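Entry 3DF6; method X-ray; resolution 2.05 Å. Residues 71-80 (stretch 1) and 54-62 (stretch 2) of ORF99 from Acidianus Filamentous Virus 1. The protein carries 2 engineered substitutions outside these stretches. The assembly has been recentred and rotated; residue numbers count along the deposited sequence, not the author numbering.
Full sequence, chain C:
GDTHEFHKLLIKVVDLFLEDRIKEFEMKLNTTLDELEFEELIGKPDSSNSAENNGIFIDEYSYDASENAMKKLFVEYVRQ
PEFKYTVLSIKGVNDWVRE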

ATOM      1  N   LYS C  71     -13.787   5.369   7.181  1.00 16.56           N
ATOM      2  CA  LYS C  71     -12.748   4.881   6.275  1.00 15.85           C
ATOM      3  C   LYS C  71     -13.326   4.936   4.877  1.00 15.94           C
ATOM      4  O   LYS C  71     -14.471   4.510   4.667  1.00 14.60           O
ATOM      5  CB  LYS C  71     -12.333   3.439   6.606  1.00 16.11           C
ATOM      6  CG  LYS C  71     -11.516   3.204   7.888  1.00 15.67           C
ATOM      7  CD  LYS C  71     -10.041   3.464   7.670  1.00 16.32           C
ATOM      8  CE  LYS C  71      -9.229   3.347   8.969  1.00 14.39           C
ATOM      9  NZ  LYS C  71      -7.824   3.691   8.622  1.00 12.86           N
ATOM     10  N   LYS C  72     -12.564   5.486   3.934  1.00 15.25           N
ATOM     11  CA  LYS C  72     -13.001   5.521   2.537  1.00 17.24           C
ATOM     12  C   LYS C  72     -12.016   4.785   1.648  1.00 16.63           C
ATOM     13  O   LYS C  72     -10.795   4.975   1.757  1.00 15.56           O
ATOM     14  CB  LYS C  72     -13.171   6.944   2.023  1.00 17.57           C
ATOM     15  CG  LYS C  72     -14.312   7.736   2.729  1.00 21.19           C
ATOM     16  CD  LYS C  72     -14.438   9.120   2.053  1.00 22.70           C
ATOM     17  CE  LYS C  72     -15.602   9.923   2.599  1.00 28.12           C
ATOM     18  NZ  LYS C  72     -15.572  11.403   2.210  1.00 32.64           N
ATOM     19  N   LEU C  73     -12.572   3.954   0.775  1.00 15.81           N
ATOM     20  CA  LEU C  73     -11.801   3.144  -0.162  1.00 15.84           C
ATOM     21  C   LEU C  73     -12.160   3.502  -1.600  1.00 15.81           C
ATOM     22  O   LEU C  73     -13.323   3.448  -1.995  1.00 15.83           O
ATOM     23  CB  LEU C  73     -12.095   1.655   0.085  1.00 15.27           C
ATOM     24  CG  LEU C  73     -11.207   0.680  -0.693  1.00 16.91           C
ATOM     25  CD1 LEU C  73      -9.781   0.638  -0.028  1.00 16.96           C
ATOM     26  CD2 LEU C  73     -11.845  -0.692  -0.794  1.00 15.79           C
ATOM     27  N   PHE C  74     -11.161   3.887  -2.387  1.00 15.90           N
ATOM     28  CA  PHE C  74     -11.372   4.181  -3.795  1.00 15.57           C
ATOM     29  C   PHE C  74     -10.745   3.064  -4.620  1.00 15.58           C
ATOM     30  O   PHE C  74      -9.563   2.767  -4.451  1.00 14.83           O
ATOM     31  CB  PHE C  74     -10.705   5.508  -4.159  1.00 15.63           C
ATOM     32  CG  PHE C  74     -11.261   6.682  -3.432  1.00 16.56           C
ATOM     33  CD1 PHE C  74     -12.242   7.464  -4.026  1.00 15.89           C
ATOM     34  CD2 PHE C  74     -10.801   7.019  -2.149  1.00 18.17           C
ATOM     35  CE1 PHE C  74     -12.773   8.573  -3.368  1.00 18.69           C
ATOM     36  CE2 PHE C  74     -11.333   8.123  -1.465  1.00 19.97           C
ATOM     37  CZ  PHE C  74     -12.331   8.900  -2.081  1.00 18.89           C
ATOM     38  N   VAL C  75     -11.530   2.457  -5.512  1.00 15.31           N
ATOM     39  CA  VAL C  75     -11.042   1.381  -6.376  1.00 15.04           C
ATOM     40  C   VAL C  75     -11.267   1.795  -7.819  1.00 15.12           C
ATOM     41  O   VAL C  75     -12.394   2.043  -8.235  1.00 14.55           O
ATOM     42  CB  VAL C  75     -11.750   0.007  -6.109  1.00 15.52           C
ATOM     43  CG1 VAL C  75     -11.143  -1.089  -6.978  1.00 14.75           C
ATOM     44  CG2 VAL C  75     -11.652  -0.386  -4.636  1.00 15.62           C
ATOM     45  N   GLU C  76     -10.180   1.910  -8.565  1.00 14.52           N
ATOM     46  CA  GLU C  76     -10.243   2.247  -9.967  1.00 14.12           C
ATOM     47  C   GLU C  76     -10.118   0.960 -10.787  1.00 13.73           C
ATOM     48  O   GLU C  76      -9.159   0.205 -10.610  1.00 12.13           O
ATOM     49  CB  GLU C  76      -9.094   3.198 -10.309  1.00 14.59           C
ATOM     50  CG  GLU C  76      -9.163   3.805 -11.703  1.00 14.32           C
ATOM     51  CD  GLU C  76      -7.842   4.477 -12.116  1.00 16.69           C
ATOM     52  OE1 GLU C  76      -6.876   4.406 -11.343  1.00 18.31           O
ATOM     53  OE2 GLU C  76      -7.776   5.072 -13.210  1.00 17.54           O
ATOM     54  N   TYR C  77     -11.075   0.707 -11.681  1.00 13.30           N
ATOM     55  CA  TYR C  77     -11.090  -0.559 -12.413  1.00 13.72           C
ATOM     56  C   TYR C  77     -11.724  -0.489 -13.795  1.00 15.15           C
ATOM     57  O   TYR C  77     -12.488   0.445 -14.106  1.00 14.77           O
ATOM     58  CB  TYR C  77     -11.784  -1.671 -11.597  1.00 13.59           C
ATOM     59  CG  TYR C  77     -13.251  -1.418 -11.271  1.00 12.72           C
ATOM     60  CD1 TYR C  77     -14.274  -1.916 -12.088  1.00 12.34           C
ATOM     61  CD2 TYR C  77     -13.606  -0.671 -10.146  1.00 13.78           C
ATOM     62  CE1 TYR C  77     -15.623  -1.677 -11.774  1.00 13.57           C
ATOM     63  CE2 TYR C  77     -14.922  -0.436  -9.826  1.00 13.87           C
ATOM     64  CZ  TYR C  77     -15.927  -0.940 -10.632  1.00 14.68           C
ATOM     65  OH  TYR C  77     -17.225  -0.685 -10.283  1.00 13.35           O
ATOM     66  N   VAL C  78     -11.415  -1.511 -14.600  1.00 16.04           N
ATOM     67  CA  VAL C  78     -12.081  -1.742 -15.879  1.00 17.64           C
ATOM     68  C   VAL C  78     -12.883  -3.050 -15.789  1.00 18.95           C
ATOM     69  O   VAL C  78     -12.366  -4.078 -15.347  1.00 18.64           O
ATOM     70  CB  VAL C  78     -11.075  -1.770 -17.043  1.00 17.35           C
ATOM     71  CG1 VAL C  78     -11.785  -2.030 -18.387  1.00 18.11           C
ATOM     72  CG2 VAL C  78     -10.270  -0.455 -17.098  1.00 17.15           C
ATOM     73  N   ARG C  79     -14.153  -2.996 -16.188  1.00 20.75           N
ATOM     74  CA  ARG C  79     -15.010  -4.184 -16.198  1.00 22.47           C
ATOM     75  C   ARG C  79     -14.729  -5.061 -17.424  1.00 23.41           C
ATOM     76  O   ARG C  79     -14.861  -4.617 -18.565  1.00 23.35           O
ATOM     77  CB  ARG C  79     -16.485  -3.800 -16.159  1.00 22.84           C
ATOM     78  CG  ARG C  79     -16.933  -3.106 -14.890  1.00 24.20           C
ATOM     79  CD  ARG C  79     -18.475  -3.078 -14.809  1.00 28.75           C
ATOM     80  NE  ARG C  79     -18.924  -1.944 -14.001  1.00 31.98           N
ATOM     81  CZ  ARG C  79     -19.333  -2.003 -12.732  1.00 34.02           C
ATOM     82  NH1 ARG C  79     -19.400  -3.161 -12.076  1.00 36.20           N
ATOM     83  NH2 ARG C  79     -19.689  -0.887 -12.117  1.00 33.28           N
ATOM     84  N   GLN C  80     -14.346  -6.308 -17.166  1.00 24.31           N
ATOM     85  CA  GLN C  80     -14.008  -7.257 -18.226  1.00 24.99           C
ATOM     86  C   GLN C  80     -15.149  -8.260 -18.479  1.00 25.54           C
ATOM     87  O   GLN C  80     -16.109  -8.319 -17.697  1.00 25.96           O
ATOM     88  CB  GLN C  80     -12.684  -7.960 -17.888  1.00 25.10           C
ATOM     89  CG  GLN C  80     -11.517  -6.979 -17.590  1.00 25.25           C
ATOM     90  CD  GLN C  80     -11.000  -6.253 -18.835  1.00 26.68           C
ATOM     91  OE1 GLN C  80     -11.414  -6.550 -19.959  1.00 27.26           O
ATOM     92  NE2 GLN C  80     -10.074  -5.315 -18.635  1.00 25.85           N
TER
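Stretch 2, residues 54-62: NGIFIDEYS

Stretch 2 runs beside stretch 1 as its antiparallel neighbour in a β-sheet. Asn54 and Gly55 form a loop, Gly55 with a positive phi that glycine adopts easily, and from Ile56 to Ser62 the chain is an extended strand. The two strand axes approach to 4.6 Å, with a crossing angle of 162° between their N-to-C directions. Ser62 therefore lies beside Lys72, Glu60 beside Phe74, Ile58 beside Glu76 and Phe57 beside Tyr77.

Three hydrogen-bonded pairs tie the backbones together. Tyr61 N gives to Leu73 O and Leu73 N to Tyr61 O, both at 2.8 Å; Asp59 N reaches Val75 O at 3.0 Å and Val75 N reaches Asp59 O at 2.9 Å; Phe57 N to Tyr77 O and Tyr77 N to Phe57 O are each 2.8 Å. Between them the chains draw closer, and CA-H...O contacts fill the gaps, as from Glu76 CA to Phe57 O at 3.2 Å. Past the last pair, a water bridges the chains, donating to Gly55 O at 2.7 Å and accepting from Arg79 N at 2.8 Å.

Side chains alternate between the two faces. The face of Leu73, Val75 and Tyr77 carries the aromatic rings of Tyr77, Phe57 and Tyr61. Tyr77, with chi1 p, starts out to this face, but its ring end comes nearer to stretch 2, and Phe57 CB settles over one face of the ring, 3.7 Å from the ring centroid. The Phe57 ring is nearly parallel to that of Tyr77 but slid aside, so the two barely overlap. This leaves a face of the Phe57 ring for Arg79, whose CZ lies 4.1 Å from the ring centroid in a cation-pi contact; the guanidinium presents its edge to the ring face, its positive charge close to the pi cloud. Asp59 meets the polar tip of Tyr77: Tyr77 OH donates to Asp59 OD2 at 2.6 Å, so a buried carboxylate gains a partner. Tyr61 OH makes a weak bond to the same Asp59 OD2, at 2.5 Å. Branched Val75 packs its CG2 against the edge of the Tyr61 ring, 4.0 Å from Tyr61 CE2.

The other face is more open, and long side chains lie across it. The Phe74 ring packs against the aliphatic stem of Glu60, CE1 to CG 3.4 Å, while Lys72 NZ and Glu60 OE2 form a long salt bridge at 4.0 Å. Glu76 offers its own methylene to two isoleucines, its CG lying 3.5 Å from Ile56 CG2 and 3.8 Å from Ile58 CG1. Together the strands bury 870 Å².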

ATOM      1  N   ASN C  54     -14.430   7.485 -19.391  1.00 11.43           N
ATOM      2  CA  ASN C  54     -13.569   6.899 -20.439  1.00 11.79           C
ATOM      3  C   ASN C  54     -13.322   5.383 -20.291  1.00 11.65           C
ATOM      4  O   ASN C  54     -12.188   4.919 -20.434  1.00 11.64           O
ATOM      5  CB  ASN C  54     -12.211   7.633 -20.505  1.00 12.01           C
ATOM      6  CG  ASN C  54     -12.335   9.080 -20.936  1.00 12.98           C
ATOM      7  OD1 ASN C  54     -13.432   9.637 -20.995  1.00 14.97           O
ATOM      8  ND2 ASN C  54     -11.203   9.696 -21.254  1.00 13.02           N
ATOM      9  N   GLY C  55     -14.381   4.622 -20.012  1.00 11.71           N
ATOM     10  CA  GLY C  55     -14.290   3.166 -19.893  1.00 11.32           C
ATOM     11  C   GLY C  55     -13.705   2.684 -18.577  1.00 11.84           C
ATOM     12  O   GLY C  55     -13.518   1.481 -18.387  1.00 11.63           O
ATOM     13  N   ILE C  56     -13.427   3.608 -17.659  1.00 11.82           N
ATOM     14  CA  ILE C  56     -12.853   3.254 -16.371  1.00 12.69           C
ATOM     15  C   ILE C  56     -13.808   3.670 -15.255  1.00 13.23           C
ATOM     16  O   ILE C  56     -14.320   4.802 -15.245  1.00 13.00           O
ATOM     17  CB  ILE C  56     -11.457   3.916 -16.145  1.00 12.70           C
ATOM     18  CG1 ILE C  56     -10.496   3.584 -17.295  1.00 13.99           C
ATOM     19  CG2 ILE C  56     -10.862   3.473 -14.786  1.00 13.70           C
ATOM     20  CD1 ILE C  56      -9.102   4.274 -17.241  1.00 13.87           C
ATOM     21  N   PHE C  57     -14.049   2.755 -14.320  1.00 13.52           N
ATOM     22  CA  PHE C  57     -14.775   3.086 -13.090  1.00 14.01           C
ATOM     23  C   PHE C  57     -13.922   3.432 -11.877  1.00 14.60           C
ATOM     24  O   PHE C  57     -12.980   2.693 -11.505  1.00 15.41           O
ATOM     25  CB  PHE C  57     -15.664   1.936 -12.653  1.00 13.92           C
ATOM     26  CG  PHE C  57     -16.743   1.636 -13.611  1.00 14.38           C
ATOM     27  CD1 PHE C  57     -18.026   2.131 -13.401  1.00 15.40           C
ATOM     28  CD2 PHE C  57     -16.487   0.888 -14.750  1.00 14.77           C
ATOM     29  CE1 PHE C  57     -19.035   1.863 -14.292  1.00 14.27           C
ATOM     30  CE2 PHE C  57     -17.516   0.616 -15.661  1.00 13.87           C
ATOM     31  CZ  PHE C  57     -18.783   1.113 -15.428  1.00 14.83           C
ATOM     32  N   ILE C  58     -14.291   4.535 -11.219  1.00 14.17           N
ATOM     33  CA  ILE C  58     -13.733   4.770  -9.892  1.00 14.00           C
ATOM     34  C   ILE C  58     -14.909   4.681  -8.936  1.00 14.76           C
ATOM     35  O   ILE C  58     -15.854   5.486  -9.021  1.00 13.54           O
ATOM     36  CB  ILE C  58     -13.021   6.110  -9.715  1.00 14.49           C
ATOM     37  CG1 ILE C  58     -11.884   6.228 -10.732  1.00 14.16           C
ATOM     38  CG2 ILE C  58     -12.478   6.195  -8.259  1.00 12.65           C
ATOM     39  CD1 ILE C  58     -11.152   7.539 -10.733  1.00 17.36           C
ATOM     40  N   ASP C  59     -14.864   3.679  -8.061  1.00 14.09           N
ATOM     41  CA  ASP C  59     -15.851   3.569  -7.001  1.00 15.53           C
ATOM     42  C   ASP C  59     -15.279   4.057  -5.681  1.00 15.28           C
ATOM     43  O   ASP C  59     -14.110   3.840  -5.377  1.00 16.07           O
ATOM     44  CB  ASP C  59     -16.328   2.134  -6.825  1.00 15.15           C
ATOM     45  CG  ASP C  59     -17.128   1.619  -8.009  1.00 17.30           C
ATOM     46  OD1 ASP C  59     -17.311   2.336  -9.027  1.00 18.56           O
ATOM     47  OD2 ASP C  59     -17.557   0.459  -7.917  1.00 18.21           O
ATOM     48  N   GLU C  60     -16.133   4.696  -4.901  1.00 15.04           N
ATOM     49  CA  GLU C  60     -15.776   5.180  -3.587  1.00 15.75           C
ATOM     50  C   GLU C  60     -16.664   4.456  -2.583  1.00 14.91           C
ATOM     51  O   GLU C  60     -17.879   4.579  -2.642  1.00 14.82           O
ATOM     52  CB  GLU C  60     -16.022   6.678  -3.530  1.00 15.85           C
ATOM     53  CG  GLU C  60     -15.733   7.304  -2.185  1.00 19.63           C
ATOM     54  CD  GLU C  60     -16.149   8.773  -2.175  1.00 26.52           C
ATOM     55  OE1 GLU C  60     -16.246   9.379  -3.271  1.00 26.77           O
ATOM     56  OE2 GLU C  60     -16.390   9.315  -1.086  1.00 27.50           O
ATOM     57  N   TYR C  61     -16.050   3.692  -1.694  1.00 14.18           N
ATOM     58  CA  TYR C  61     -16.771   2.922  -0.683  1.00 13.86           C
ATOM     59  C   TYR C  61     -16.461   3.486   0.687  1.00 13.97           C
ATOM     60  O   TYR C  61     -15.305   3.663   1.031  1.00 13.41           O
ATOM     61  CB  TYR C  61     -16.342   1.468  -0.731  1.00 14.36           C
ATOM     62  CG  TYR C  61     -16.513   0.839  -2.101  1.00 14.93           C
ATOM     63  CD1 TYR C  61     -17.784   0.502  -2.583  1.00 15.21           C
ATOM     64  CD2 TYR C  61     -15.414   0.588  -2.904  1.00 14.74           C
ATOM     65  CE1 TYR C  61     -17.946  -0.087  -3.868  1.00 17.49           C
ATOM     66  CE2 TYR C  61     -15.556  -0.004  -4.169  1.00 16.19           C
ATOM     67  CZ  TYR C  61     -16.813  -0.333  -4.638  1.00 16.89           C
ATOM     68  OH  TYR C  61     -16.933  -0.917  -5.880  1.00 19.61           O
ATOM     69  N   SER C  62     -17.504   3.751   1.469  1.00 14.07           N
ATOM     70  CA  SER C  62     -17.356   4.342   2.798  1.00 13.71           C
ATOM     71  C   SER C  62     -17.721   3.301   3.875  1.00 13.41           C
ATOM     72  O   SER C  62     -18.683   2.533   3.705  1.00 12.02           O
ATOM     73  CB  SER C  62     -18.241   5.601   2.896  1.00 14.03           C
ATOM     74  OG  SER C  62     -17.824   6.552   1.908  1.00 17.03           O
TER
HETATM   75  O   HOH W   1     -14.883  -0.689 -17.590  1.00 22.85           O